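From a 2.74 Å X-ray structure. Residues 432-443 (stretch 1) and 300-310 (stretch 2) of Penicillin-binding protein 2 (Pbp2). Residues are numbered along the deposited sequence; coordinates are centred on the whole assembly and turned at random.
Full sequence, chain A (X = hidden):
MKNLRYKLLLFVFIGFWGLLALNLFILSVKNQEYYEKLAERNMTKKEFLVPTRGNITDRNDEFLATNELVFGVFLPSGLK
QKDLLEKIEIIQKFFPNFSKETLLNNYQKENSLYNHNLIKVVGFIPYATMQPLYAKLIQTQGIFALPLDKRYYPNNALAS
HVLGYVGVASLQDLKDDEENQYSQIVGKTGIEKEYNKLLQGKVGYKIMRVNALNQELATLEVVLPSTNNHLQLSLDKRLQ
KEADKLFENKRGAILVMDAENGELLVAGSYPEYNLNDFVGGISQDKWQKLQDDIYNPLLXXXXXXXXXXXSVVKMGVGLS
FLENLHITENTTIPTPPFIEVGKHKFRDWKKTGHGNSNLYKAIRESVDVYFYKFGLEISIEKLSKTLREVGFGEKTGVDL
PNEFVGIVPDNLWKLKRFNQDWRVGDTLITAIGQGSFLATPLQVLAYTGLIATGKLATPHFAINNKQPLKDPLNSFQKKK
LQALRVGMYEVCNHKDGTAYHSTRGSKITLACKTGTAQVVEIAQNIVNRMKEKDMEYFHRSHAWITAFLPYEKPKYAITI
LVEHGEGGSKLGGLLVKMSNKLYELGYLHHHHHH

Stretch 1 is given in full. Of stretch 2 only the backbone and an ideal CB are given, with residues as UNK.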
ATOM      1  N   ILE A 432      37.948 -30.214  15.383  1.00 49.52           N
ATOM      2  CA  ILE A 432      38.340 -28.921  14.810  1.00 50.68           C
ATOM      3  C   ILE A 432      37.320 -28.384  13.803  1.00 49.13           C
ATOM      4  O   ILE A 432      37.642 -27.546  12.955  1.00 47.04           O
ATOM      5  CB  ILE A 432      39.728 -28.981  14.136  1.00 53.54           C
ATOM      6  CG1 ILE A 432      39.735 -29.959  12.946  1.00 53.84           C
ATOM      7  CG2 ILE A 432      40.786 -29.370  15.154  1.00 55.78           C
ATOM      8  CD1 ILE A 432      40.779 -29.620  11.895  1.00 53.91           C
ATOM      9  N   GLY A 433      36.095 -28.883  13.896  1.00 49.89           N
ATOM     10  CA  GLY A 433      34.982 -28.372  13.102  1.00 50.96           C
ATOM     11  C   GLY A 433      35.035 -28.614  11.600  1.00 53.64           C
ATOM     12  O   GLY A 433      34.697 -27.717  10.811  1.00 53.13           O
ATOM     13  N   GLN A 434      35.421 -29.826  11.202  1.00 55.75           N
ATOM     14  CA  GLN A 434      35.460 -30.174   9.797  1.00 56.83           C
ATOM     15  C   GLN A 434      35.022 -31.615   9.541  1.00 58.47           C
ATOM     16  O   GLN A 434      34.492 -32.256  10.438  1.00 58.46           O
ATOM     17  CB  GLN A 434      36.843 -29.858   9.243  1.00 59.72           C
ATOM     18  CG  GLN A 434      37.126 -28.358   9.261  1.00 62.70           C
ATOM     19  CD  GLN A 434      37.837 -27.868   8.007  1.00 64.97           C
ATOM     20  OE1 GLN A 434      37.397 -26.920   7.357  1.00 61.22           O
ATOM     21  NE2 GLN A 434      38.932 -28.533   7.650  1.00 72.90           N
ATOM     22  N   GLY A 435      35.181 -32.104   8.309  1.00 58.24           N
ATOM     23  CA  GLY A 435      34.598 -33.385   7.919  1.00 54.89           C
ATOM     24  C   GLY A 435      33.092 -33.268   7.755  1.00 53.09           C
ATOM     25  O   GLY A 435      32.603 -32.373   7.057  1.00 54.05           O
ATOM     26  N   SER A 436      32.350 -34.141   8.424  1.00 51.90           N
ATOM     27  CA  SER A 436      30.895 -34.162   8.271  1.00 52.23           C
ATOM     28  C   SER A 436      30.138 -33.146   9.173  1.00 52.96           C
ATOM     29  O   SER A 436      28.938 -33.298   9.426  1.00 55.49           O
ATOM     30  CB  SER A 436      30.389 -35.597   8.471  1.00 50.93           C
ATOM     31  OG  SER A 436      30.701 -36.400   7.333  1.00 46.76           O
ATOM     32  N   PHE A 437      30.828 -32.098   9.628  1.00 53.43           N
ATOM     33  CA  PHE A 437      30.240 -31.080  10.531  1.00 51.50           C
ATOM     34  C   PHE A 437      29.743 -29.891   9.711  1.00 47.26           C
ATOM     35  O   PHE A 437      30.524 -29.296   8.970  1.00 41.77           O
ATOM     36  CB  PHE A 437      31.295 -30.606  11.561  1.00 51.51           C
ATOM     37  CG  PHE A 437      30.724 -29.946  12.822  1.00 47.51           C
ATOM     38  CD1 PHE A 437      29.469 -29.349  12.853  1.00 44.77           C
ATOM     39  CD2 PHE A 437      31.491 -29.916  13.990  1.00 47.04           C
ATOM     40  CE1 PHE A 437      28.992 -28.757  14.020  1.00 45.31           C
ATOM     41  CE2 PHE A 437      31.014 -29.327  15.150  1.00 46.34           C
ATOM     42  CZ  PHE A 437      29.763 -28.743  15.165  1.00 45.77           C
ATOM     43  N   LEU A 438      28.453 -29.567   9.856  1.00 45.43           N
ATOM     44  CA  LEU A 438      27.839 -28.402   9.193  1.00 43.23           C
ATOM     45  C   LEU A 438      26.951 -27.538  10.109  1.00 41.60           C
ATOM     46  O   LEU A 438      26.165 -28.039  10.916  1.00 42.83           O
ATOM     47  CB  LEU A 438      27.011 -28.858   8.000  1.00 41.08           C
ATOM     48  CG  LEU A 438      27.769 -29.558   6.892  1.00 40.38           C
ATOM     49  CD1 LEU A 438      26.770 -30.071   5.863  1.00 39.78           C
ATOM     50  CD2 LEU A 438      28.788 -28.622   6.266  1.00 39.99           C
ATOM     51  N   ALA A 439      27.073 -26.227   9.956  1.00 40.13           N
ATOM     52  CA  ALA A 439      26.276 -25.302  10.731  1.00 39.03           C
ATOM     53  C   ALA A 439      25.831 -24.149   9.869  1.00 39.08           C
ATOM     54  O   ALA A 439      26.345 -23.960   8.771  1.00 36.99           O
ATOM     55  CB  ALA A 439      27.067 -24.798  11.916  1.00 39.56           C
ATOM     56  N   THR A 440      24.841 -23.410  10.384  1.00 40.43           N
ATOM     57  CA  THR A 440      24.329 -22.174   9.777  1.00 35.91           C
ATOM     58  C   THR A 440      24.955 -20.999  10.504  1.00 32.02           C
ATOM     59  O   THR A 440      25.256 -21.100  11.685  1.00 31.72           O
ATOM     60  CB  THR A 440      22.782 -22.068   9.894  1.00 37.42           C
ATOM     61  OG1 THR A 440      22.356 -22.195  11.271  1.00 40.28           O
ATOM     62  CG2 THR A 440      22.083 -23.132   9.031  1.00 35.08           C
ATOM     63  N   PRO A 441      25.179 -19.878   9.799  1.00 31.10           N
ATOM     64  CA  PRO A 441      25.592 -18.652  10.477  1.00 30.83           C
ATOM     65  C   PRO A 441      24.740 -18.291  11.679  1.00 30.05           C
ATOM     66  O   PRO A 441      25.267 -17.753  12.643  1.00 31.43           O
ATOM     67  CB  PRO A 441      25.469 -17.600   9.387  1.00 29.96           C
ATOM     68  CG  PRO A 441      25.812 -18.341   8.148  1.00 29.28           C
ATOM     69  CD  PRO A 441      25.280 -19.734   8.338  1.00 30.35           C
ATOM     70  N   LEU A 442      23.451 -18.614  11.643  1.00 29.56           N
ATOM     71  CA  LEU A 442      22.607 -18.434  12.828  1.00 29.26           C
ATOM     72  C   LEU A 442      23.096 -19.268  14.029  1.00 31.29           C
ATOM     73  O   LEU A 442      23.192 -18.761  15.147  1.00 32.22           O
ATOM     74  CB  LEU A 442      21.140 -18.724  12.509  1.00 27.53           C
ATOM     75  CG  LEU A 442      20.333 -17.536  11.943  1.00 26.78           C
ATOM     76  CD1 LEU A 442      18.947 -17.987  11.469  1.00 27.24           C
ATOM     77  CD2 LEU A 442      20.155 -16.406  12.938  1.00 26.28           C
ATOM     78  N   GLN A 443      23.411 -20.533  13.792  1.00 34.21           N
ATOM     79  CA  GLN A 443      23.879 -21.425  14.860  1.00 36.13           C
ATOM     80  C   GLN A 443      25.125 -20.880  15.538  1.00 35.67           C
ATOM     81  O   GLN A 443      25.211 -20.858  16.785  1.00 34.32           O
ATOM     82  CB  GLN A 443      24.115 -22.854  14.324  1.00 38.81           C
ATOM     83  CG  GLN A 443      22.800 -23.624  14.153  1.00 40.52           C
ATOM     84  CD  GLN A 443      22.934 -24.984  13.503  1.00 39.46           C
ATOM     85  OE1 GLN A 443      23.777 -25.200  12.633  1.00 36.90           O
ATOM     86  NE2 GLN A 443      22.084 -25.912  13.925  1.00 38.53           N
ATOM     87  N   UNK A 300      19.180 -17.844   0.941  1.00 33.88           N
ATOM     88  CA  UNK A 300      19.309 -17.297   2.265  1.00 34.85           C
ATOM     89  C   UNK A 300      20.484 -18.007   2.935  1.00 34.96           C
ATOM     90  O   UNK A 300      20.418 -19.179   3.271  1.00 32.43           O
ATOM     91  CB  UNK A 300      18.014 -17.455   3.065  1.00 34.85           C
ATOM     92  N   UNK A 301      21.567 -17.276   3.131  1.00 36.33           N
ATOM     93  CA  UNK A 301      22.785 -17.860   3.637  1.00 35.32           C
ATOM     94  C   UNK A 301      22.937 -17.843   5.164  1.00 36.01           C
ATOM     95  O   UNK A 301      23.813 -18.528   5.679  1.00 37.24           O
ATOM     96  CB  UNK A 301      23.972 -17.129   3.007  1.00 35.32           C
ATOM     97  N   UNK A 302      22.120 -17.074   5.895  1.00 33.80           N
ATOM     98  CA  UNK A 302      22.208 -17.101   7.360  1.00 33.41           C
ATOM     99  C   UNK A 302      21.318 -18.182   8.017  1.00 33.18           C
ATOM    100  O   UNK A 302      21.585 -18.603   9.148  1.00 29.65           O
ATOM    101  CB  UNK A 302      21.823 -15.727   7.911  1.00 33.41           C
ATOM    102  N   UNK A 303      20.288 -18.631   7.291  1.00 33.47           N
ATOM    103  CA  UNK A 303      19.310 -19.621   7.792  1.00 34.44           C
ATOM    104  C   UNK A 303      19.110 -20.865   6.917  1.00 36.99           C
ATOM    105  O   UNK A 303      18.641 -21.895   7.412  1.00 36.18           O
ATOM    106  CB  UNK A 303      17.954 -18.933   7.961  1.00 34.44           C
ATOM    107  N   UNK A 304      19.430 -20.774   5.627  1.00 39.72           N
ATOM    108  CA  UNK A 304      19.165 -21.878   4.690  1.00 42.78           C
ATOM    109  C   UNK A 304      20.389 -22.248   3.856  1.00 43.82           C
ATOM    110  O   UNK A 304      20.296 -22.465   2.643  1.00 45.93           O
ATOM    111  CB  UNK A 304      18.010 -21.505   3.758  1.00 42.78           C
ATOM    112  N   UNK A 305      21.533 -22.315   4.531  1.00 42.01           N
ATOM    113  CA  UNK A 305      22.814 -22.662   3.911  1.00 39.21           C
ATOM    114  C   UNK A 305      23.704 -23.226   4.985  1.00 40.62           C
ATOM    115  O   UNK A 305      23.722 -22.714   6.124  1.00 39.39           O
ATOM    116  CB  UNK A 305      23.468 -21.456   3.233  1.00 39.21           C
ATOM    117  N   UNK A 306      24.428 -24.283   4.621  1.00 41.58           N
ATOM    118  CA  UNK A 306      25.258 -25.035   5.553  1.00 43.57           C
ATOM    119  C   UNK A 306      26.751 -24.927   5.174  1.00 41.74           C
ATOM    120  O   UNK A 306      27.127 -25.026   4.010  1.00 42.87           O
ATOM    121  CB  UNK A 306      24.819 -26.500   5.581  1.00 43.57           C
ATOM    122  N   UNK A 307      27.593 -24.697   6.173  1.00 38.43           N
ATOM    123  CA  UNK A 307      29.032 -24.598   5.968  1.00 36.71           C
ATOM    124  C   UNK A 307      29.736 -25.314   7.130  1.00 37.02           C
ATOM    125  O   UNK A 307      29.186 -25.383   8.223  1.00 37.32           O
ATOM    126  CB  UNK A 307      29.475 -23.137   5.867  1.00 36.71           C
ATOM    127  N   UNK A 308      30.951 -25.853   6.893  1.00 37.65           N
ATOM    128  CA  UNK A 308      31.735 -26.384   8.011  1.00 37.34           C
ATOM    129  C   UNK A 308      32.145 -25.244   8.932  1.00 36.73           C
ATOM    130  O   UNK A 308      32.664 -24.235   8.454  1.00 37.62           O
ATOM    131  CB  UNK A 308      32.968 -27.137   7.508  1.00 37.34           C
ATOM    132  N   UNK A 309      31.904 -25.382  10.243  1.00 36.37           N
ATOM    133  CA  UNK A 309      32.196 -24.250  11.126  1.00 37.21           C
ATOM    134  C   UNK A 309      33.688 -23.901  11.231  1.00 39.06           C
ATOM    135  O   UNK A 309      34.027 -22.728  11.420  1.00 40.88           O
ATOM    136  CB  UNK A 309      31.654 -24.552  12.525  1.00 37.21           C
ATOM    137  N   UNK A 310      34.551 -24.905  11.087  1.00 40.25           N
ATOM    138  CA  UNK A 310      35.975 -24.735  11.299  1.00 42.90           C
ATOM    139  C   UNK A 310      36.306 -24.501  12.763  1.00 48.28           C
ATOM    140  O   UNK A 310      35.584 -24.951  13.672  1.00 49.67           O
ATOM    141  CB  UNK A 310      36.497 -23.572  10.453  1.00 42.90           C
TER

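Stretch 2 runs antiparallel to stretch 1, and four backbone hydrogen bonds join them.

Position 300 has no atom of stretch 1 within 5.5 Å of its ideal CB. Stretch 1 sets no preference. The residue is N300, whose OD1 accepts from the backbone N of position 303 at 3.0 Å and so braces the turn that follows.

Position 301 is also free at CB, which points sideways. Its carbonyl matters more: the O lies 3.2 Å from P441 CG. Many side chains would suit. It is R301, whose end leads away to hydrogen bonds elsewhere in the structure.

Position 302 offers its carbonyl to the first turn of the helix: L442 N donates to its O at 3.1 Å. CB points sideways. The ideal CB lies 4.4 Å from P441 CB and 4.7 Å from L442 CG. An apolar side chain suits, whether aliphatic or aromatic. It is F302, with chi1 p. Its CB meets P441 CB at 4.2 Å, and L442 CD1 sits at the ring edge, 4.0 Å from F302 CD1.

Position 303 points away overall, yet its ideal CB is 3.8 Å from L442 CD1. A small apolar residue is enough, though a larger one leading outward is not excluded. It is A303, whose CB packs on L442 CD1 at 3.7 Å.

Position 304 points away, with nothing of stretch 1 near. Almost anything would do. It is N304.

Position 305 points sideways, and its CB has no stretch 1 atom within 5.5 Å. Its O lies 3.4 Å from T440 CG2. The side chain is undetermined from here; A305 is deposited.

Position 306 has extended angles and a sideways ideal CB 4.0 Å from L438 CB. A branched aliphatic residue would suit, as would other apolar ones. It is L306. Its CB packs on L438 CB at 4.0 Å, and its CD2 reaches T440 CG2 at 4.0 Å.

Position 307 pairs with A439 in a single antiparallel bridge. Its N donates to A439 O at 3.0 Å, and its O accepts from A439 N at 2.9 Å. CB points away, so a range of side chains is possible. It is Y307, whose ring also touches P441: CD1 is 4.2 Å from P441 CD, which lies at the ring edge.

Position 308 points away overall, yet its ideal CB lies 3.6 Å from F437 O and 3.8 Å from G433 O. Phi is -67°, which proline allows. Its N makes no hydrogen bond to stretch 1, and L438 CD2 is close by. Proline or a modest apolar residue fits. It is P308, with CD 3.9 Å from L438 CD2.

Position 309 points toward stretch 1, beside the F437 ring. Phi is -66°. Proline or a compact aliphatic residue would suit. It is P309: its CG stands over one face of F437, 3.8 Å from the ring centroid, in a CH-pi contact.

Position 310 donates its N to G433 O at 2.8 Å. Its ideal CB points away. Its phi of 69° favours glycine, and it is G310.

Stretch 2 (300-310) NRFANALYPPG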
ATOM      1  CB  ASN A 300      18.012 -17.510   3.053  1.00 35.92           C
ATOM      2  CG  ASN A 300      18.054 -16.898   4.444  1.00 34.75           C
ATOM      3  OD1 ASN A 300      19.063 -16.973   5.142  1.00 35.26           O
ATOM      4  ND2 ASN A 300      16.949 -16.287   4.847  1.00 33.99           N
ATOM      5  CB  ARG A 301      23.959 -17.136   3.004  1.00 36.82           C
ATOM      6  CG  ARG A 301      24.107 -17.437   1.524  1.00 38.11           C
ATOM      7  CD  ARG A 301      25.322 -16.727   0.951  1.00 39.93           C
ATOM      8  NE  ARG A 301      25.647 -17.188  -0.395  1.00 40.55           N
ATOM      9  CZ  ARG A 301      24.963 -16.859  -1.488  1.00 43.74           C
ATOM     10  NH1 ARG A 301      23.875 -16.063  -1.429  1.00 45.21           N
ATOM     11  NH2 ARG A 301      25.359 -17.337  -2.658  1.00 44.17           N
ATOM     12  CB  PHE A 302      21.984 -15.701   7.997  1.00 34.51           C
ATOM     13  CG  PHE A 302      20.645 -15.063   7.691  1.00 33.88           C
ATOM     14  CD1 PHE A 302      19.493 -15.446   8.372  1.00 32.24           C
ATOM     15  CD2 PHE A 302      20.543 -14.051   6.736  1.00 34.06           C
ATOM     16  CE1 PHE A 302      18.260 -14.867   8.079  1.00 30.90           C
ATOM     17  CE2 PHE A 302      19.311 -13.469   6.454  1.00 33.55           C
ATOM     18  CZ  PHE A 302      18.170 -13.877   7.131  1.00 31.04           C
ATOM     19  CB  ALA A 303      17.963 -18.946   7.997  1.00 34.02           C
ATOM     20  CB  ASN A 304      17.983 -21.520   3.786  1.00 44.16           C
ATOM     21  CG  ASN A 304      16.696 -21.394   4.566  1.00 45.08           C
ATOM     22  OD1 ASN A 304      16.180 -20.300   4.796  1.00 43.73           O
ATOM     23  ND2 ASN A 304      16.190 -22.524   5.021  1.00 47.94           N
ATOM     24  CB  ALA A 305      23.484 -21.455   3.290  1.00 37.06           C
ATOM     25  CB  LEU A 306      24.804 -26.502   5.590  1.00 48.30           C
ATOM     26  CG  LEU A 306      23.474 -26.837   6.308  1.00 52.59           C
ATOM     27  CD1 LEU A 306      22.971 -28.250   6.016  1.00 54.10           C
ATOM     28  CD2 LEU A 306      23.600 -26.619   7.817  1.00 53.82           C
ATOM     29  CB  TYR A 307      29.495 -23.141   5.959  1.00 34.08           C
ATOM     30  CG  TYR A 307      28.801 -22.192   5.003  1.00 31.28           C
ATOM     31  CD1 TYR A 307      27.693 -21.460   5.400  1.00 30.21           C
ATOM     32  CD2 TYR A 307      29.298 -21.974   3.739  1.00 30.30           C
ATOM     33  CE1 TYR A 307      27.079 -20.571   4.539  1.00 28.88           C
ATOM     34  CE2 TYR A 307      28.704 -21.079   2.872  1.00 29.55           C
ATOM     35  CZ  TYR A 307      27.599 -20.368   3.280  1.00 29.24           C
ATOM     36  OH  TYR A 307      26.992 -19.465   2.429  1.00 29.00           O
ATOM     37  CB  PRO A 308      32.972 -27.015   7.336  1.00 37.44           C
ATOM     38  CG  PRO A 308      32.646 -27.100   5.890  1.00 38.31           C
ATOM     39  CD  PRO A 308      31.639 -26.025   5.598  1.00 37.73           C
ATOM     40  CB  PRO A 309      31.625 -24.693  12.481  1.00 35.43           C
ATOM     41  CG  PRO A 309      31.598 -26.152  12.424  1.00 35.28           C
ATOM     42  CD  PRO A 309      31.376 -26.532  10.984  1.00 35.46           C
TER
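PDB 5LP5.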